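Long-range contacts in accelerated cell death 11 (Arabidopsis thaliana, PDB 4NTO), which transfers ceramide-1-phosphate and phytoceramide-1-phosphate selectively between membranes, apparently requiring a phosphate-bearing headgroup: residues A17-A22 with V184-P189; V66-R71 with G96-N101; G124-K129 with L159-H164. The protein carries 1 engineered substitution. All coordinates share one frame; numbering follows the deposited sequence.

Contact 1 of 3, residues A17-A22 with V184-P189; sequences AFKKLA and VNSSAP
Ser186 enters the surface of helix 10-25 between Phe18, Lys19 and Ala22, and each of the three meets a different part of it. Ser186 CB lies 3.4 Å from Phe18 O, a carbonyl that already accepts the helix bond from Ala22 N, and 3.8 Å from Phe18 CB. Ser186 OG, set beside the backbone N and anti to the carbonyl carbon (chi1 -82°), comes to 3.2 Å from Lys19 CA, and it also gives a weak hydrogen bond to Ser182 O one turn back in its own helix. Lys19 passes this hydroxyl with its first methylenes, CG at 3.8 Å from Ser186 OG, while the rest of the chain leads off. Ala22 arrives on the carbonyl side, with its CB at 3.6 Å from Ser186 O. The partners are thus a serine, an alanine and the bases of two longer side chains, which is consistent with the close 8.1 Å approach of the segment axes, at a crossing angle of 40°. What they join is helix 10-25 and the long helix 173-200, distant in sequence but neighbours in the all-helical GLTP fold. Phe18 shows how one residue can serve two directions: its CB touches Ser186, whereas its ring continues past into the interior, edge-to-face with Tyr183 and against Val44 of helix 34-50 and Leu109 of helix 98-121. One turn beyond Ser186, Pro189 brings its CG to 4.3 Å from Ala22 CB. Because the proline nitrogen carries no hydrogen for the turn before, helix 173-200 is kinked at this point, beside its apolar touch with helix 10-25.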
loop_
_atom_site.group_PDB
_atom_site.type_symbol
_atom_site.label_atom_id
_atom_site.label_comp_id
_atom_site.label_asym_id
_atom_site.label_seq_id
_atom_site.Cartn_x
_atom_site.Cartn_y
_atom_site.Cartn_z
ATOM N N ALA A 17 -5.626 9.117 -8.053
ATOM C CA ALA A 17 -6.468 7.930 -7.945
ATOM C C ALA A 17 -6.998 7.751 -6.529
ATOM O O ALA A 17 -8.177 7.423 -6.345
ATOM C CB ALA A 17 -5.736 6.680 -8.423
ATOM N N PHE A 18 -6.161 8.009 -5.525
ATOM C CA PHE A 18 -6.613 7.829 -4.141
ATOM C C PHE A 18 -7.530 8.934 -3.610
ATOM O O PHE A 18 -8.331 8.673 -2.712
ATOM C CB PHE A 18 -5.448 7.547 -3.180
ATOM C CG PHE A 18 -4.899 6.154 -3.311
ATOM C CD1 PHE A 18 -3.954 5.857 -4.280
ATOM C CD2 PHE A 18 -5.355 5.135 -2.498
ATOM C CE1 PHE A 18 -3.459 4.573 -4.427
ATOM C CE2 PHE A 18 -4.865 3.845 -2.641
ATOM C CZ PHE A 18 -3.922 3.566 -3.615
ATOM N N LYS A 19 -7.398 10.153 -4.137
ATOM C CA LYS A 19 -8.369 11.215 -3.860
ATOM C C LYS A 19 -9.761 10.714 -4.174
ATOM O O LYS A 19 -10.686 10.896 -3.387
ATOM C CB LYS A 19 -8.127 12.473 -4.717
ATOM C CG LYS A 19 -6.987 13.376 -4.258
ATOM C CD LYS A 19 -7.022 14.745 -4.953
ATOM C CE LYS A 19 -7.196 14.609 -6.457
ATOM N NZ LYS A 19 -6.629 15.755 -7.235
ATOM N N LYS A 20 -9.891 10.099 -5.343
ATOM C CA LYS A 20 -11.164 9.554 -5.796
ATOM C C LYS A 20 -11.706 8.481 -4.860
ATOM O O LYS A 20 -12.904 8.461 -4.559
ATOM C CB LYS A 20 -11.029 8.998 -7.202
ATOM C CG LYS A 20 -10.884 10.081 -8.259
ATOM C CD LYS A 20 -10.760 9.491 -9.649
ATOM C CE LYS A 20 -10.337 10.571 -10.631
ATOM N NZ LYS A 20 -10.180 10.052 -12.030
ATOM N N LEU A 21 -10.818 7.601 -4.402
ATOM C CA LEU A 21 -11.208 6.515 -3.521
ATOM C C LEU A 21 -11.620 7.083 -2.176
ATOM O O LEU A 21 -12.581 6.617 -1.590
ATOM C CB LEU A 21 -10.091 5.448 -3.366
ATOM C CG LEU A 21 -9.838 4.511 -4.561
ATOM C CD1 LEU A 21 -8.768 3.467 -4.267
ATOM C CD2 LEU A 21 -11.120 3.837 -5.047
ATOM N N ALA A 22 -10.905 8.103 -1.698
ATOM C CA ALA A 22 -11.265 8.736 -0.435
ATOM C C ALA A 22 -12.711 9.281 -0.469
ATOM O O ALA A 22 -13.473 9.115 0.492
ATOM C CB ALA A 22 -10.259 9.831 -0.064
ATOM N N VAL A 184 -1.198 10.606 1.737
ATOM C CA VAL A 184 -1.329 10.383 3.168
ATOM C C VAL A 184 -2.751 10.695 3.649
ATOM O O VAL A 184 -3.339 9.925 4.411
ATOM C CB VAL A 184 -0.331 11.248 3.951
ATOM C CG1 VAL A 184 -0.689 11.300 5.436
ATOM C CG2 VAL A 184 1.100 10.729 3.751
ATOM N N ASN A 185 -3.300 11.821 3.197
ATOM C CA ASN A 185 -4.649 12.235 3.600
ATOM C C ASN A 185 -5.754 11.350 2.984
ATOM O O ASN A 185 -6.746 11.036 3.631
ATOM C CB ASN A 185 -4.893 13.710 3.239
ATOM C CG ASN A 185 -3.998 14.676 4.025
ATOM O OD1 ASN A 185 -3.453 14.340 5.081
ATOM N ND2 ASN A 185 -3.862 15.892 3.511
ATOM N N SER A 186 -5.568 10.963 1.730
ATOM C CA SER A 186 -6.537 10.136 1.028
ATOM C C SER A 186 -6.531 8.691 1.498
ATOM O O SER A 186 -7.575 8.058 1.585
ATOM C CB SER A 186 -6.225 10.126 -0.455
ATOM O OG SER A 186 -6.748 11.266 -1.067
ATOM N N SER A 187 -5.343 8.166 1.773
ATOM C CA SER A 187 -5.205 6.739 2.009
ATOM C C SER A 187 -5.651 6.406 3.410
ATOM O O SER A 187 -6.104 5.301 3.658
ATOM C CB SER A 187 -3.761 6.282 1.790
ATOM O OG SER A 187 -2.911 6.765 2.822
ATOM N N ALA A 188 -5.518 7.364 4.331
ATOM C CA ALA A 188 -5.887 7.127 5.726
ATOM C C ALA A 188 -7.345 6.625 5.928
ATOM O O ALA A 188 -7.564 5.658 6.663
ATOM C CB ALA A 188 -5.583 8.370 6.612
ATOM N N PRO A 189 -8.342 7.290 5.306
ATOM C CA PRO A 189 -9.696 6.769 5.539
ATOM C C PRO A 189 -9.930 5.476 4.774
ATOM O O PRO A 189 -10.793 4.693 5.167
ATOM C CB PRO A 189 -10.613 7.891 5.006
ATOM C CG PRO A 189 -9.734 8.653 4.005
ATOM C CD PRO A 189 -8.362 8.593 4.606
#

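Contact 2 of 3, residues V66-R71 with G96-N101; sequences VDDLVR and GSHTRN. With 1PW ((2S,3R,4E)-2-(acetylamino)-3-hydroxyoctadec-4-en-1-yl dihydrogen phosphate), chain D.
Asp68 reaches from helix 58-72 to the start of helix 98-121 and joins two of its residues, His98 and Asn101. CG is swung anti to the backbone N (chi1 173°), which turns the carboxylate to the other segment. Asp68 CB already lies 3.5 Å from Asn101 ND2. Farther out the carboxylate divides its contacts: Asp68 OD1 rests 3.1 Å from His98 CE1, and OD2 accepts two hydrogen bonds. The shorter comes from His98 ND1, 2.5 Å from Asp68 OD2 on the syn side, with the carboxylate at the ring edge; its exact length should not be pressed at this resolution. The other, from Asn101 ND2, spans 3.0 Å to Asp68 OD2 and is nearly straight. It descends from 65° out of the carboxylate plane, although OD2 is close to the plane of the amide. Beside this polar group, Leu69 lays CD2 against His98 O and packs inward on Phe37, Met82 and Leu102. Ser97, the N-cap of helix 98-121, accepts from Arg100 N through OG, which is bonded to Val92 O as well. Arg100 extends to the lipid phosphate, where NE makes weak bonds to OAF and OAG; the very short approach of NH2 to OAG is doubtful in detail. Arg104 NE also binds the ligand. Two N-H donors on one oxygen should favour the ionised aspartate, whose charge would in turn tend to make His98 more basic; Asn101, held by Asp68, stands next to Lys65 and links this pair to the phosphate site.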
loop_
_atom_site.group_PDB
_atom_site.type_symbol
_atom_site.label_atom_id
_atom_site.label_comp_id
_atom_site.label_asym_id
_atom_site.label_seq_id
_atom_site.Cartn_x
_atom_site.Cartn_y
_atom_site.Cartn_z
ATOM N N VAL A 66 -1.982 -7.529 -5.835
ATOM C CA VAL A 66 -2.724 -6.595 -6.679
ATOM C C VAL A 66 -3.156 -7.289 -7.994
ATOM O O VAL A 66 -4.299 -7.149 -8.430
ATOM C CB VAL A 66 -1.890 -5.306 -6.956
ATOM C CG1 VAL A 66 -2.574 -4.400 -7.962
ATOM C CG2 VAL A 66 -1.627 -4.533 -5.655
ATOM N N ASP A 67 -2.231 -8.027 -8.603
ATOM C CA ASP A 67 -2.494 -8.822 -9.814
ATOM C C ASP A 67 -3.733 -9.707 -9.647
ATOM O O ASP A 67 -4.574 -9.786 -10.537
ATOM C CB ASP A 67 -1.295 -9.734 -10.140
ATOM C CG ASP A 67 -0.121 -8.984 -10.747
ATOM O OD1 ASP A 67 -0.319 -7.867 -11.270
ATOM O OD2 ASP A 67 1.003 -9.523 -10.722
ATOM N N ASP A 68 -3.832 -10.375 -8.502
ATOM C CA ASP A 68 -4.988 -11.221 -8.212
ATOM C C ASP A 68 -6.282 -10.398 -8.120
ATOM O O ASP A 68 -7.337 -10.819 -8.620
ATOM C CB ASP A 68 -4.766 -12.033 -6.935
ATOM C CG ASP A 68 -6.015 -12.800 -6.497
ATOM O OD1 ASP A 68 -6.377 -13.779 -7.184
ATOM O OD2 ASP A 68 -6.630 -12.435 -5.462
ATOM N N LEU A 69 -6.210 -9.224 -7.496
ATOM C CA LEU A 69 -7.392 -8.376 -7.395
ATOM C C LEU A 69 -7.767 -7.820 -8.775
ATOM O O LEU A 69 -8.939 -7.592 -9.059
ATOM C CB LEU A 69 -7.191 -7.248 -6.367
ATOM C CG LEU A 69 -6.832 -7.647 -4.922
ATOM C CD1 LEU A 69 -6.786 -6.432 -3.986
ATOM C CD2 LEU A 69 -7.775 -8.725 -4.360
ATOM N N VAL A 70 -6.765 -7.595 -9.619
ATOM C CA VAL A 70 -7.006 -7.140 -10.981
ATOM C C VAL A 70 -7.823 -8.202 -11.723
ATOM O O VAL A 70 -8.805 -7.895 -12.396
ATOM C CB VAL A 70 -5.675 -6.876 -11.725
ATOM C CG1 VAL A 70 -5.867 -6.961 -13.238
ATOM C CG2 VAL A 70 -5.096 -5.519 -11.319
ATOM N N ARG A 71 -7.400 -9.451 -11.565
ATOM C CA ARG A 71 -8.066 -10.612 -12.129
ATOM C C ARG A 71 -9.502 -10.703 -11.604
ATOM O O ARG A 71 -10.454 -10.709 -12.378
ATOM C CB ARG A 71 -7.268 -11.863 -11.752
ATOM C CG ARG A 71 -7.805 -13.162 -12.285
ATOM C CD ARG A 71 -7.086 -13.579 -13.555
ATOM N NE ARG A 71 -7.276 -15.001 -13.838
ATOM C CZ ARG A 71 -6.439 -15.964 -13.455
ATOM N NH1 ARG A 71 -5.337 -15.665 -12.772
ATOM N NH2 ARG A 71 -6.702 -17.230 -13.760
ATOM N N GLY A 96 -3.741 -17.449 -1.183
ATOM C CA GLY A 96 -4.221 -16.977 -2.464
ATOM C C GLY A 96 -5.675 -16.540 -2.534
ATOM O O GLY A 96 -6.143 -16.164 -3.596
ATOM N N SER A 97 -6.417 -16.607 -1.436
ATOM C CA SER A 97 -7.778 -16.079 -1.468
ATOM C C SER A 97 -7.734 -14.571 -1.747
ATOM O O SER A 97 -6.772 -13.900 -1.393
ATOM C CB SER A 97 -8.511 -16.359 -0.161
ATOM O OG SER A 97 -8.147 -15.436 0.843
ATOM N N HIS A 98 -8.760 -14.052 -2.410
ATOM C CA HIS A 98 -8.873 -12.617 -2.629
ATOM C C HIS A 98 -8.801 -11.825 -1.320
ATOM O O HIS A 98 -8.178 -10.769 -1.264
ATOM C CB HIS A 98 -10.161 -12.296 -3.384
ATOM C CG HIS A 98 -10.202 -12.895 -4.762
ATOM N ND1 HIS A 98 -9.066 -13.171 -5.470
ATOM C CD2 HIS A 98 -11.254 -13.279 -5.527
ATOM C CE1 HIS A 98 -9.407 -13.702 -6.649
ATOM N NE2 HIS A 98 -10.714 -13.780 -6.697
ATOM N N THR A 99 -9.401 -12.362 -0.264
ATOM C CA THR A 99 -9.489 -11.649 0.998
ATOM C C THR A 99 -8.135 -11.620 1.705
ATOM O O THR A 99 -7.733 -10.587 2.253
ATOM C CB THR A 99 -10.595 -12.240 1.887
ATOM O OG1 THR A 99 -11.849 -12.049 1.233
ATOM C CG2 THR A 99 -10.655 -11.564 3.250
ATOM N N ARG A 100 -7.413 -12.737 1.671
ATOM C CA ARG A 100 -6.095 -12.754 2.271
ATOM C C ARG A 100 -5.225 -11.749 1.536
ATOM O O ARG A 100 -4.458 -10.997 2.152
ATOM C CB ARG A 100 -5.497 -14.149 2.183
ATOM C CG ARG A 100 -4.114 -14.291 2.748
ATOM C CD ARG A 100 -3.744 -15.776 2.779
ATOM N NE ARG A 100 -2.352 -16.024 3.158
ATOM C CZ ARG A 100 -1.974 -16.467 4.351
ATOM N NH1 ARG A 100 -2.884 -16.704 5.289
ATOM N NH2 ARG A 100 -0.688 -16.667 4.610
ATOM N N ASN A 101 -5.385 -11.724 0.215
ATOM C CA ASN A 101 -4.620 -10.832 -0.638
ATOM C C ASN A 101 -4.932 -9.356 -0.376
ATOM O O ASN A 101 -4.027 -8.515 -0.340
ATOM C CB ASN A 101 -4.804 -11.218 -2.115
ATOM C CG ASN A 101 -4.051 -12.500 -2.459
ATOM O OD1 ASN A 101 -3.204 -12.940 -1.690
ATOM N ND2 ASN A 101 -4.357 -13.097 -3.604
HETATM C CAA 1PW D . 20.871 -13.757 -5.805
HETATM C CAJ 1PW D . 20.070 -13.352 -4.550
HETATM C CAL 1PW D . 18.713 -12.635 -4.879
HETATM C CAN 1PW D . 18.166 -11.914 -3.590
HETATM C CAP 1PW D . 16.698 -12.342 -3.263
HETATM C CAR 1PW D . 15.701 -11.182 -3.599
HETATM C CAT 1PW D . 14.807 -10.855 -2.406
HETATM C CAU 1PW D . 14.022 -12.078 -1.991
HETATM C CAS 1PW D . 12.837 -11.658 -1.117
HETATM C CAQ 1PW D . 11.647 -12.606 -1.368
HETATM C CAO 1PW D . 10.480 -12.309 -0.370
HETATM C CAM 1PW D . 9.452 -13.431 -0.502
HETATM C CAK 1PW D . 8.146 -13.106 0.286
HETATM C CAH 1PW D . 7.049 -14.106 -0.117
HETATM C CAI 1PW D . 5.765 -13.703 -0.420
HETATM C CAZ 1PW D . 4.567 -14.605 -0.114
HETATM O OAE 1PW D . 4.462 -15.639 -1.069
HETATM C CBA 1PW D . 4.714 -15.153 1.277
HETATM N NAW 1PW D . 4.951 -14.064 2.161
HETATM C CAY 1PW D . 5.641 -14.214 3.326
HETATM C CAB 1PW D . 6.189 -12.894 3.889
HETATM O OAC 1PW D . 5.856 -15.384 3.957
HETATM C CAV 1PW D . 3.407 -15.815 1.692
HETATM O OAX 1PW D . 2.350 -14.954 1.240
HETATM P PBB 1PW D . 1.224 -14.500 2.305
HETATM O OAF 1PW D . 0.022 -14.251 1.469
HETATM O OAG 1PW D . 0.875 -15.795 3.139
HETATM O OAD 1PW D . 1.627 -13.343 3.167
#

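Contact 3 of 3, residues G124-K129 with L159-H164; sequences GDNSLK and LPTRAH
The backbones of Asn126 and Arg162 come together with their CA atoms 4.8 Å apart, and Arg162 N donates to Asn126 O at 2.8 Å. Asn126 adds a second grip through its side chain: with CG anti to the backbone N (chi1 -175°), Asn126 OD1 takes the N-H of Ala163, N to OD1 3.0 Å, while ND2 comes close to Thr161 CB. Leu128 points at the other segment and sets CD1 3.5 Å from Pro160 O and CD2 against Arg162 CB, the two side chains crossing at about a right angle. Leu159 CD1 meets Leu128 O at 3.8 Å. Extended Arg162 passes along the loop, CD 3.2 Å from Asp125 O, to a salt bridge with Glu173 and a hydrogen bond from NH1 to Ile119 O. One water accepts from its NH1 and donates to Asp125 O and Ser127 O; a second links Leu128 N to Pro160 O. An Asx turn at Asp125 and an ST turn at Ser127 shape the loop. With Thr161 OG1, the N-cap, accepting from His164 N, the amides of Arg162, Ala163 and His164 each have an acceptor, two of them lent by Asn126 of the loop before helix 129-139.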
loop_
_atom_site.group_PDB
_atom_site.type_symbol
_atom_site.label_atom_id
_atom_site.label_comp_id
_atom_site.label_asym_id
_atom_site.label_seq_id
_atom_site.Cartn_x
_atom_site.Cartn_y
_atom_site.Cartn_z
ATOM N N GLY A 124 15.080 17.862 5.091
ATOM C CA GLY A 124 16.359 18.362 5.556
ATOM C C GLY A 124 17.386 17.277 5.838
ATOM O O GLY A 124 18.575 17.565 5.999
ATOM N N ASP A 125 16.935 16.030 5.920
ATOM C CA ASP A 125 17.845 14.889 6.026
ATOM C C ASP A 125 17.828 14.191 4.663
ATOM O O ASP A 125 16.771 13.697 4.224
ATOM C CB ASP A 125 17.369 13.930 7.137
ATOM C CG ASP A 125 18.383 12.825 7.465
ATOM O OD1 ASP A 125 19.251 12.518 6.616
ATOM O OD2 ASP A 125 18.294 12.238 8.574
ATOM N N ASN A 126 18.975 14.162 3.991
ATOM C CA ASN A 126 19.078 13.574 2.655
ATOM C C ASN A 126 19.142 12.044 2.656
ATOM O O ASN A 126 19.223 11.407 1.600
ATOM C CB ASN A 126 20.297 14.153 1.941
ATOM C CG ASN A 126 20.409 13.693 0.490
ATOM O OD1 ASN A 126 19.483 13.861 -0.309
ATOM N ND2 ASN A 126 21.553 13.113 0.147
ATOM N N SER A 127 19.102 11.458 3.847
ATOM C CA SER A 127 19.060 10.010 3.971
ATOM C C SER A 127 17.630 9.499 4.136
ATOM O O SER A 127 16.848 10.052 4.910
ATOM C CB SER A 127 19.910 9.566 5.154
ATOM O OG SER A 127 19.732 8.187 5.416
ATOM N N LEU A 128 17.297 8.433 3.418
ATOM C CA LEU A 128 15.984 7.781 3.545
ATOM C C LEU A 128 15.988 6.632 4.554
ATOM O O LEU A 128 14.992 5.920 4.682
ATOM C CB LEU A 128 15.522 7.243 2.190
ATOM C CG LEU A 128 15.171 8.338 1.188
ATOM C CD1 LEU A 128 14.800 7.735 -0.161
ATOM C CD2 LEU A 128 14.037 9.223 1.714
ATOM N N LYS A 129 17.095 6.456 5.280
ATOM C CA LYS A 129 17.236 5.298 6.166
ATOM C C LYS A 129 16.186 5.211 7.277
ATOM O O LYS A 129 15.560 4.167 7.457
ATOM C CB LYS A 129 18.644 5.196 6.766
ATOM C CG LYS A 129 18.840 3.930 7.616
ATOM C CD LYS A 129 20.257 3.814 8.181
ATOM C CE LYS A 129 20.482 4.714 9.407
ATOM N NZ LYS A 129 20.240 4.029 10.720
ATOM N N LEU A 159 19.535 1.882 -0.379
ATOM C CA LEU A 159 18.501 2.887 -0.646
ATOM C C LEU A 159 19.088 4.017 -1.456
ATOM O O LEU A 159 20.248 4.383 -1.271
ATOM C CB LEU A 159 17.964 3.478 0.659
ATOM C CG LEU A 159 17.108 2.604 1.578
ATOM C CD1 LEU A 159 17.012 3.223 2.970
ATOM C CD2 LEU A 159 15.721 2.412 0.972
ATOM N N PRO A 160 18.297 4.588 -2.358
ATOM C CA PRO A 160 18.751 5.825 -2.989
ATOM C C PRO A 160 18.768 6.938 -1.950
ATOM O O PRO A 160 18.079 6.821 -0.927
ATOM C CB PRO A 160 17.643 6.116 -4.003
ATOM C CG PRO A 160 16.432 5.486 -3.400
ATOM C CD PRO A 160 16.934 4.217 -2.775
ATOM N N THR A 161 19.520 8.008 -2.208
ATOM C CA THR A 161 19.461 9.169 -1.335
ATOM C C THR A 161 18.124 9.804 -1.574
ATOM O O THR A 161 17.444 9.506 -2.567
ATOM C CB THR A 161 20.586 10.212 -1.603
ATOM O OG1 THR A 161 20.449 10.755 -2.923
ATOM C CG2 THR A 161 21.971 9.575 -1.453
ATOM N N ARG A 162 17.734 10.676 -0.658
ATOM C CA ARG A 162 16.482 11.397 -0.788
ATOM C C ARG A 162 16.422 12.187 -2.095
ATOM O O ARG A 162 15.405 12.175 -2.809
ATOM C CB ARG A 162 16.312 12.325 0.412
ATOM C CG ARG A 162 15.002 13.057 0.445
ATOM C CD ARG A 162 15.022 14.113 1.531
ATOM N NE ARG A 162 13.790 14.887 1.520
ATOM C CZ ARG A 162 12.819 14.761 2.419
ATOM N NH1 ARG A 162 12.943 13.887 3.420
ATOM N NH2 ARG A 162 11.729 15.519 2.311
ATOM N N ALA A 163 17.516 12.869 -2.417
ATOM C CA ALA A 163 17.572 13.647 -3.647
ATOM C C ALA A 163 17.481 12.754 -4.902
ATOM O O ALA A 163 16.842 13.107 -5.888
ATOM C CB ALA A 163 18.845 14.490 -3.670
ATOM N N HIS A 164 18.130 11.602 -4.856
ATOM C CA HIS A 164 18.106 10.649 -5.966
ATOM C C HIS A 164 16.674 10.164 -6.205
ATOM O O HIS A 164 16.194 10.130 -7.335
ATOM C CB HIS A 164 19.017 9.469 -5.622
ATOM C CG HIS A 164 19.267 8.517 -6.751
ATOM N ND1 HIS A 164 18.650 8.622 -7.983
ATOM C CD2 HIS A 164 20.075 7.434 -6.836
ATOM C CE1 HIS A 164 19.066 7.649 -8.767
ATOM N NE2 HIS A 164 19.935 6.912 -8.095
HETATM O O HOH W 1 14.602 12.053 4.475
HETATM O O HOH W 2 19.255 7.090 1.529
#

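How the contacts relate
Helix 98-121 connects the three places: contact 2 uses its first turn, contact 1 is flanked by its Leu109 and Lys113, and the loop of contact 3 follows its end. Each contact mixes buried and exposed residues, but contact 1 is nearest the chain's centre and contact 3 farthest from it. Their chemistry also differs. Contact 1 joins two helices mostly by packing, through a serine, an alanine and the bases of longer side chains; contact 2 uses a carboxylate that takes two N-H bonds, with Arg100 of the same segment reaching the lipid phosphate; contact 3 fastens a loop to a helix start with amides and waters, burying the largest area. Contacts 2 and 3 are both nested within the span closed by contact 1.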